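Local coordinates for TRAP dicarboxylate transporter, DctP subunit (PDB 4OVS), which probably captures succinate and related dicarboxylates in the periplasm and delivers them to a TRAP-type membrane transporter, at residues F46-V51 with V256-E262; E100-L106 with T319-I325. All coordinates share one frame; numbering follows the deposited sequence.

Overall arrangement
Two contacts fasten elements of this binding protein to one another away from its ligand. Contact 1 joins helix 39-54 to the long helix 253-289; contact 2 seats the loop around 100-106 against the C-terminal helix 317-330. Their centres lie 31 Å apart, their nearest atoms about 16 Å, so they do not touch, yet their segments alternate along the chain. Neither contact includes a succinate-binding residue: the side chain of Met260 is about 10 Å from those of Lys40 and Tyr236, and that of Gln102 about 10 Å from that of Lys93, all three of which bind succinate. The side chain of Gln102 is about 14 Å from the bound succinate itself.

Contact 1 (F46-V51 with V256-E262); sequences FFAKRV and VLQAMKE
Two helices of the solute-binding fold pack here, Phe47 and Arg50 of helix 39-54 meeting Met260 and Glu262 of the long helix 253-289. The segments run roughly antiparallel, 143° between their directions, with axes 8.5 Å apart at closest approach. The small side chain of Ala259 is consistent with this close approach: its CB lies 3.4 Å from Val51 CG2, tighter than usual van der Waals contact. On the inner side the Phe47 ring, with CG anti to the backbone N (chi1 171°), reaches along the neighbouring helix. Selenomethionine Met260 bends so that its CE sits over the centre of one ring face, 3.5 Å from the centroid, a CH-pi contact; its SE stands obliquely farther out, in a Met-aromatic contact. Val51 CG2 lies over the opposite face, offset toward the rim, and Val256 O comes to the ring edge, 3.6 Å from Phe47 CE1. Ile86 of strand 86-87 touches both Phe47 and Met260, tying the helix pair to the central sheet.

On the outer side the Arg50 chain bends at chi2 and chi3 and presents its guanidinium side-on, nearly coplanar with the carboxylate of Glu262. Arg50 NE donates to Glu262 OE1 at 2.8 Å, and Arg50 NH2 reaches the same oxygen at 3.1 Å. Gln258 NE2 meets Glu262 OE2 in a nearly straight bond of 2.7 Å, while Arg50 NH1 has a second carboxylate in Glu53. With both oxygens engaged, Glu262 is held against rotation, and the flanking positive charge would be expected to favour its ionised form.

Contact 2 (E100-L106 with T319-I325); sequences EMQLFDL and TIGEDLI
In this solute-binding fold the loop 100-106, which starts within a 3-10 turn, leans on the C-terminal helix 317-330, Ile320 meeting Leu103 centrally. Packing is close on the apolar side. Ile320 CD1 comes within 3.5 Å of Gln102 CB, and Ile320 CG2 lies 3.9 Å from Leu103 CB. Leu103 turns its CG away from the backbone N (chi1 171°) and parts its methyls: CD2 rests 3.8 Å from Leu324 CG, while CD1 lies 4.0 Å from Ile325 CG1, the Leu103 and Ile325 side chains sliding past each other in opposite directions. Leu106 CD1 closes the row, meeting Ile325 CG1 at 3.8 Å, these side chains crossing at about a right angle. Were Ile320 cut back to an alanine, the loss of CD1 and CG2 would probably leave a gap beside Gln102 CB and Leu103 CB.

The end near exposed Thr319 is looser and wetter. Glu100 brings its CG to 3.6 Å from Ile320 O, yet sends its carboxylate to a salt bridge with Lys131. The Gln102 amide is held from elsewhere, OE1 by Val175 N and NE2 by Pro99 O. A water also accepts from Gln102 NE2 at 2.9 Å and lies 3.1 Å from Thr319 OG1.

Contact 1 (F46-V51 with V256-E262)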
# COMPACT_ATOMS: atom_id res chain seq x y z
N PHE A 46 1.25 15.36 -8.80
CA PHE A 46 1.36 16.67 -8.14
C PHE A 46 2.83 16.97 -7.84
O PHE A 46 3.34 18.04 -8.15
CB PHE A 46 0.50 16.69 -6.88
CG PHE A 46 0.42 18.02 -6.24
CD1 PHE A 46 1.32 18.36 -5.26
CD2 PHE A 46 -0.50 18.96 -6.64
CE1 PHE A 46 1.29 19.60 -4.64
CE2 PHE A 46 -0.52 20.23 -6.03
CZ PHE A 46 0.38 20.52 -5.03
N PHE A 47 3.53 16.00 -7.29
CA PHE A 47 5.01 16.13 -7.14
C PHE A 47 5.65 16.54 -8.41
O PHE A 47 6.41 17.51 -8.45
CB PHE A 47 5.59 14.83 -6.70
CG PHE A 47 7.09 14.77 -6.73
CD1 PHE A 47 7.85 15.55 -5.84
CD2 PHE A 47 7.75 13.93 -7.60
CE1 PHE A 47 9.21 15.50 -5.88
CE2 PHE A 47 9.14 13.86 -7.60
CZ PHE A 47 9.86 14.63 -6.73
N ALA A 48 5.31 15.86 -9.51
CA ALA A 48 5.97 16.13 -10.78
C ALA A 48 5.72 17.56 -11.24
O ALA A 48 6.64 18.28 -11.66
CB ALA A 48 5.45 15.13 -11.84
N LYS A 49 4.48 17.98 -11.15
CA LYS A 49 4.12 19.34 -11.52
C LYS A 49 4.86 20.40 -10.67
O LYS A 49 5.33 21.41 -11.19
CB LYS A 49 2.62 19.50 -11.32
CG LYS A 49 2.07 20.79 -11.88
CD LYS A 49 0.60 21.01 -11.45
CE LYS A 49 0.47 21.80 -10.14
NZ LYS A 49 -0.93 22.32 -9.85
N ARG A 50 4.95 20.17 -9.37
CA ARG A 50 5.57 21.17 -8.48
C ARG A 50 7.10 21.31 -8.68
O ARG A 50 7.65 22.43 -8.65
CB ARG A 50 5.24 20.87 -7.03
CG ARG A 50 3.77 21.07 -6.70
CD ARG A 50 3.38 22.54 -6.83
NE ARG A 50 4.04 23.37 -5.83
CZ ARG A 50 4.53 24.59 -6.01
NH1 ARG A 50 4.50 25.18 -7.20
NH2 ARG A 50 5.10 25.21 -4.98
N VAL A 51 7.79 20.20 -8.88
CA VAL A 51 9.22 20.26 -9.25
C VAL A 51 9.43 21.17 -10.46
O VAL A 51 10.27 22.05 -10.43
CB VAL A 51 9.80 18.87 -9.50
CG1 VAL A 51 11.22 18.96 -10.12
CG2 VAL A 51 9.84 18.09 -8.19
N VAL A 256 13.36 19.93 -5.00
CA VAL A 256 12.81 18.59 -5.09
C VAL A 256 12.19 18.24 -3.75
O VAL A 256 11.10 17.68 -3.68
CB VAL A 256 13.87 17.59 -5.51
CG1 VAL A 256 13.43 16.17 -5.27
CG2 VAL A 256 14.13 17.75 -6.97
N LEU A 257 12.88 18.61 -2.69
CA LEU A 257 12.46 18.26 -1.35
C LEU A 257 11.22 19.06 -0.94
O LEU A 257 10.38 18.55 -0.22
CB LEU A 257 13.60 18.52 -0.34
CG LEU A 257 14.81 17.58 -0.45
CD1 LEU A 257 15.81 17.97 0.61
CD2 LEU A 257 14.47 16.11 -0.29
N GLN A 258 11.12 20.30 -1.39
CA GLN A 258 9.96 21.08 -1.07
C GLN A 258 8.75 20.48 -1.85
O GLN A 258 7.68 20.20 -1.29
CB GLN A 258 10.19 22.56 -1.39
CG GLN A 258 8.99 23.40 -1.03
CD GLN A 258 9.06 24.84 -1.50
OE1 GLN A 258 10.11 25.49 -1.46
NE2 GLN A 258 7.91 25.35 -1.91
N ALA A 259 8.96 20.22 -3.13
CA ALA A 259 7.96 19.57 -3.96
C ALA A 259 7.40 18.33 -3.29
O ALA A 259 6.18 18.16 -3.19
CB ALA A 259 8.54 19.24 -5.25
N MSE A 260 8.27 17.48 -2.77
CA MSE A 260 7.79 16.27 -2.12
C MSE A 260 7.00 16.50 -0.83
O MSE A 260 5.99 15.80 -0.58
CB MSE A 260 8.91 15.30 -1.83
CG MSE A 260 8.40 13.91 -1.37
SE MSE A 260 7.27 13.00 -2.70
CE MSE A 260 8.66 12.52 -3.97
N LYS A 261 7.47 17.45 -0.00
CA LYS A 261 6.74 17.83 1.20
C LYS A 261 5.28 18.25 0.88
O LYS A 261 4.33 17.78 1.50
CB LYS A 261 7.49 18.98 1.92
CG LYS A 261 6.93 19.33 3.30
CD LYS A 261 7.55 20.65 3.83
CE LYS A 261 7.04 21.08 5.21
NZ LYS A 261 7.44 20.16 6.35
N GLU A 262 5.13 19.16 -0.06
CA GLU A 262 3.83 19.63 -0.49
C GLU A 262 2.97 18.48 -1.01
O GLU A 262 1.77 18.39 -0.70
CB GLU A 262 4.01 20.71 -1.55
CG GLU A 262 4.65 21.91 -1.02
CD GLU A 262 4.75 23.06 -2.01
OE1 GLU A 262 4.00 23.06 -3.02
OE2 GLU A 262 5.56 23.97 -1.77

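Contact 2 (E100-L106 with T319-I325)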
# COMPACT_ATOMS: atom_id res chain seq x y z
N GLU A 100 11.25 -5.77 9.86
CA GLU A 100 10.44 -5.08 10.87
C GLU A 100 9.29 -4.28 10.25
O GLU A 100 8.31 -3.96 10.93
CB GLU A 100 11.30 -4.16 11.76
CG GLU A 100 12.34 -4.88 12.60
CD GLU A 100 13.65 -5.10 11.86
OE1 GLU A 100 14.72 -5.19 12.51
OE2 GLU A 100 13.61 -5.17 10.62
N MSE A 101 9.41 -3.93 8.98
CA MSE A 101 8.34 -3.18 8.34
C MSE A 101 7.05 -4.01 8.35
O MSE A 101 5.96 -3.48 8.12
CB MSE A 101 8.71 -2.81 6.91
CG MSE A 101 7.78 -1.79 6.28
SE MSE A 101 8.06 0.03 6.93
CE MSE A 101 9.81 0.26 6.15
N GLN A 102 7.16 -5.31 8.62
CA GLN A 102 5.96 -6.14 8.72
C GLN A 102 5.06 -5.71 9.87
O GLN A 102 3.89 -6.12 9.94
CB GLN A 102 6.31 -7.61 8.87
CG GLN A 102 6.84 -8.19 7.62
CD GLN A 102 7.21 -9.64 7.80
OE1 GLN A 102 6.52 -10.53 7.30
NE2 GLN A 102 8.31 -9.89 8.51
N LEU A 103 5.59 -4.91 10.78
CA LEU A 103 4.78 -4.34 11.84
C LEU A 103 3.47 -3.71 11.31
O LEU A 103 2.41 -3.96 11.84
CB LEU A 103 5.59 -3.29 12.58
CG LEU A 103 4.90 -2.39 13.60
CD1 LEU A 103 4.48 -3.14 14.85
CD2 LEU A 103 5.89 -1.31 13.93
N PHE A 104 3.56 -2.93 10.26
CA PHE A 104 2.43 -2.18 9.73
C PHE A 104 1.42 -3.07 8.92
O PHE A 104 0.32 -2.64 8.59
CB PHE A 104 2.94 -1.08 8.82
CG PHE A 104 3.85 -0.08 9.49
CD1 PHE A 104 3.83 0.12 10.86
CD2 PHE A 104 4.71 0.71 8.73
CE1 PHE A 104 4.64 1.06 11.47
CE2 PHE A 104 5.55 1.66 9.34
CZ PHE A 104 5.50 1.84 10.70
N ASP A 105 1.80 -4.31 8.63
CA ASP A 105 0.92 -5.29 7.99
C ASP A 105 0.11 -6.13 8.98
O ASP A 105 -0.80 -6.83 8.59
CB ASP A 105 1.74 -6.31 7.20
CG ASP A 105 2.10 -5.83 5.84
OD1 ASP A 105 1.59 -4.76 5.42
OD2 ASP A 105 2.91 -6.53 5.20
N LEU A 106 0.46 -6.10 10.26
CA LEU A 106 -0.22 -6.97 11.22
C LEU A 106 -1.71 -6.68 11.23
O LEU A 106 -2.13 -5.54 11.21
CB LEU A 106 0.35 -6.78 12.61
CG LEU A 106 1.77 -7.30 12.82
CD1 LEU A 106 2.34 -6.73 14.13
CD2 LEU A 106 1.77 -8.85 12.80
N THR A 319 11.21 -11.56 14.68
CA THR A 319 11.71 -10.86 13.50
C THR A 319 11.26 -9.41 13.45
O THR A 319 11.92 -8.59 12.82
CB THR A 319 11.29 -11.57 12.21
OG1 THR A 319 9.88 -11.83 12.26
CG2 THR A 319 12.03 -12.88 12.05
N ILE A 320 10.13 -9.09 14.09
CA ILE A 320 9.62 -7.71 14.15
C ILE A 320 9.99 -7.04 15.47
O ILE A 320 10.42 -5.88 15.48
CB ILE A 320 8.07 -7.65 14.03
CG1 ILE A 320 7.61 -8.28 12.70
CG2 ILE A 320 7.58 -6.21 14.14
CD1 ILE A 320 6.14 -7.98 12.34
N GLY A 321 9.80 -7.74 16.58
CA GLY A 321 10.16 -7.20 17.87
C GLY A 321 8.94 -7.04 18.76
O GLY A 321 8.05 -6.25 18.47
N GLU A 322 8.89 -7.81 19.83
CA GLU A 322 7.73 -7.74 20.69
C GLU A 322 7.53 -6.32 21.17
O GLU A 322 6.44 -5.79 21.09
CB GLU A 322 7.85 -8.65 21.89
CG GLU A 322 6.71 -8.44 22.87
CD GLU A 322 6.64 -9.52 23.93
OE1 GLU A 322 7.64 -10.24 24.13
OE2 GLU A 322 5.57 -9.66 24.58
N ASP A 323 8.59 -5.69 21.65
CA ASP A 323 8.44 -4.38 22.26
C ASP A 323 8.09 -3.33 21.21
O ASP A 323 7.55 -2.28 21.53
CB ASP A 323 9.68 -4.01 23.08
CG ASP A 323 9.80 -4.83 24.37
OD1 ASP A 323 8.75 -5.09 25.03
OD2 ASP A 323 10.93 -5.25 24.71
N LEU A 324 8.37 -3.63 19.95
CA LEU A 324 8.03 -2.69 18.89
C LEU A 324 6.52 -2.77 18.69
O LEU A 324 5.84 -1.75 18.64
CB LEU A 324 8.82 -3.02 17.62
CG LEU A 324 8.71 -2.12 16.38
CD1 LEU A 324 8.74 -0.65 16.73
CD2 LEU A 324 9.85 -2.44 15.42
N ILE A 325 5.98 -3.99 18.64
CA ILE A 325 4.53 -4.18 18.48
C ILE A 325 3.79 -3.52 19.65
O ILE A 325 2.73 -2.94 19.48
CB ILE A 325 4.15 -5.69 18.47
CG1 ILE A 325 4.63 -6.38 17.20
CG2 ILE A 325 2.65 -5.86 18.54
CD1 ILE A 325 4.58 -7.90 17.28
O HOH W 1 9.43 -12.48 9.30